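Local coordinates for protein L-lactate dehydrogenase (Trichomonas vaginalis, PDB 4UUL) that reduces pyruvate to L-lactate with NADH as a lactate dehydrogenase of the LDH/MDH superfamily, and probably also acts on malate or oxaloacetate, at residues P121-V127 against N150-L154. The protein carries 1 engineered substitution. Coordinates in Å, arbitrary orientation, origin at the centre of the assembly. Residues are numbered along the deposited sequence.
Sequences PSVKVLV and NFSSL
Strands 124-127 and 151-153 pair in parallel (closest axis approach 4.6 Å, N-to-C directions 24° apart), Val125 opposite Phe151, Leu126 opposite Ser152, Val127 opposite Ser153. Val125, Val127, Phe151 and Ser153 point to one sheet face, Leu126 and Ser152 to the other. Asn150 (3-10, phi/psi -82/-5, chi1 m) precedes the pairing: its ND2 donates to Pro121 O (2.9 Å) and Val123 O (2.8 Å), and a water donates to Pro121 O and Asn150 OD1 (2.7 Å each). Asn150 O accepts from Val125 N (2.8 Å). Extended Phe151 (-130/142, chi1 m) brings CD1 to 3.9 Å from Val125 CB. Ser152 continues the ladder, N to Val125 O (2.9 Å) and O from Val127 N (2.8 Å); its OG is hydrogen-bonded to His251 NE2. Val127 O accepts from Leu154 N (3.1 Å); Leu154 contacts NADH in the cofactor complex, none bound here. In this Rossmann-type beta-alpha-beta unit (124-127, 132-141, 151-153), helix 132-141 packs on the Val127/Phe151 face; from outside, helix 242-257 covers Leu126 and Ser152, and strand 82-85 flanks 124-127, leaving 151-153 outermost within this chain.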
loop_
_atom_site.group_PDB
_atom_site.type_symbol
_atom_site.label_atom_id
_atom_site.label_comp_id
_atom_site.label_asym_id
_atom_site.label_seq_id
_atom_site.Cartn_x
_atom_site.Cartn_y
_atom_site.Cartn_z
ATOM N N PRO B 121 -9.744 9.674 25.549
ATOM C CA PRO B 121 -9.727 11.141 25.530
ATOM C C PRO B 121 -8.562 11.707 24.738
ATOM O O PRO B 121 -8.574 12.877 24.393
ATOM C CB PRO B 121 -9.600 11.522 27.021
ATOM C CG PRO B 121 -10.061 10.372 27.759
ATOM C CD PRO B 121 -9.807 9.160 26.930
ATOM N N SER B 122 -7.549 10.878 24.495
ATOM C CA SER B 122 -6.355 11.258 23.755
ATOM C C SER B 122 -6.457 10.999 22.267
ATOM O O SER B 122 -5.509 11.231 21.518
ATOM C CB SER B 122 -5.151 10.530 24.313
ATOM O OG SER B 122 -5.435 9.143 24.408
ATOM N N VAL B 123 -7.612 10.537 21.814
ATOM C CA VAL B 123 -7.747 10.135 20.411
ATOM C C VAL B 123 -7.342 11.248 19.437
ATOM O O VAL B 123 -7.718 12.406 19.616
ATOM C CB VAL B 123 -9.212 9.636 20.095
ATOM C CG1 VAL B 123 -10.231 10.772 20.263
ATOM C CG2 VAL B 123 -9.353 8.958 18.731
ATOM N N LYS B 124 -6.648 10.883 18.371
ATOM C CA LYS B 124 -6.338 11.793 17.292
ATOM C C LYS B 124 -7.193 11.416 16.066
ATOM O O LYS B 124 -7.026 10.343 15.467
ATOM C CB LYS B 124 -4.824 11.769 16.967
ATOM C CG LYS B 124 -4.012 12.345 18.124
ATOM C CD LYS B 124 -2.541 12.476 17.925
ATOM C CE LYS B 124 -1.994 13.440 18.980
ATOM N NZ LYS B 124 -0.626 13.724 18.789
ATOM N N VAL B 125 -8.073 12.323 15.694
ATOM C CA VAL B 125 -9.077 12.113 14.686
ATOM C C VAL B 125 -8.685 12.920 13.446
ATOM O O VAL B 125 -8.661 14.140 13.462
ATOM C CB VAL B 125 -10.465 12.591 15.165
ATOM C CG1 VAL B 125 -11.529 12.330 14.122
ATOM C CG2 VAL B 125 -10.800 11.958 16.492
ATOM N N LEU B 126 -8.372 12.196 12.371
ATOM C CA LEU B 126 -8.043 12.759 11.079
ATOM C C LEU B 126 -9.228 12.602 10.135
ATOM O O LEU B 126 -9.605 11.489 9.764
ATOM C CB LEU B 126 -6.830 12.065 10.502
ATOM C CG LEU B 126 -6.416 12.516 9.102
ATOM C CD1 LEU B 126 -6.209 14.034 9.009
ATOM C CD2 LEU B 126 -5.159 11.791 8.660
ATOM N N VAL B 127 -9.813 13.722 9.745
ATOM C CA VAL B 127 -10.980 13.733 8.870
ATOM C C VAL B 127 -10.539 13.857 7.428
ATOM O O VAL B 127 -9.827 14.789 7.035
ATOM C CB VAL B 127 -11.926 14.884 9.253
ATOM C CG1 VAL B 127 -13.158 14.841 8.388
ATOM C CG2 VAL B 127 -12.256 14.796 10.720
ATOM N N ASN B 150 -7.974 17.214 19.562
ATOM C CA ASN B 150 -8.262 15.875 19.093
ATOM C C ASN B 150 -8.580 15.762 17.595
ATOM O O ASN B 150 -8.740 14.643 17.114
ATOM C CB ASN B 150 -9.436 15.261 19.866
ATOM C CG ASN B 150 -9.162 15.074 21.366
ATOM O OD1 ASN B 150 -9.618 15.863 22.180
ATOM N ND2 ASN B 150 -8.422 14.039 21.716
ATOM N N PHE B 151 -8.667 16.890 16.890
ATOM C CA PHE B 151 -9.205 16.892 15.516
ATOM C C PHE B 151 -8.321 17.600 14.530
ATOM O O PHE B 151 -7.795 18.675 14.797
ATOM C CB PHE B 151 -10.567 17.620 15.494
ATOM C CG PHE B 151 -11.645 16.868 16.231
ATOM C CD1 PHE B 151 -12.400 15.904 15.594
ATOM C CD2 PHE B 151 -11.879 17.098 17.569
ATOM C CE1 PHE B 151 -13.356 15.177 16.277
ATOM C CE2 PHE B 151 -12.851 16.361 18.288
ATOM C CZ PHE B 151 -13.590 15.411 17.626
ATOM N N SER B 152 -8.243 17.039 13.327
ATOM C CA SER B 152 -7.627 17.726 12.206
ATOM C C SER B 152 -8.204 17.167 10.903
ATOM O O SER B 152 -8.846 16.124 10.932
ATOM C CB SER B 152 -6.101 17.639 12.254
ATOM O OG SER B 152 -5.652 16.327 12.092
ATOM N N SER B 153 -7.927 17.863 9.809
ATOM C CA SER B 153 -8.364 17.448 8.502
ATOM C C SER B 153 -7.201 17.431 7.527
ATOM O O SER B 153 -6.161 18.049 7.739
ATOM C CB SER B 153 -9.496 18.322 7.973
ATOM O OG SER B 153 -9.114 19.667 7.715
ATOM N N LEU B 154 -7.326 16.600 6.486
ATOM C CA LEU B 154 -6.238 16.293 5.586
ATOM C C LEU B 154 -6.108 17.267 4.419
ATOM O O LEU B 154 -6.920 17.216 3.506
ATOM C CB LEU B 154 -6.434 14.862 5.030
ATOM C CG LEU B 154 -5.278 14.342 4.207
ATOM C CD1 LEU B 154 -4.025 14.201 5.036
ATOM C CD2 LEU B 154 -5.602 13.029 3.577
HETATM O O HOH W 1 -9.557 15.383 24.860
#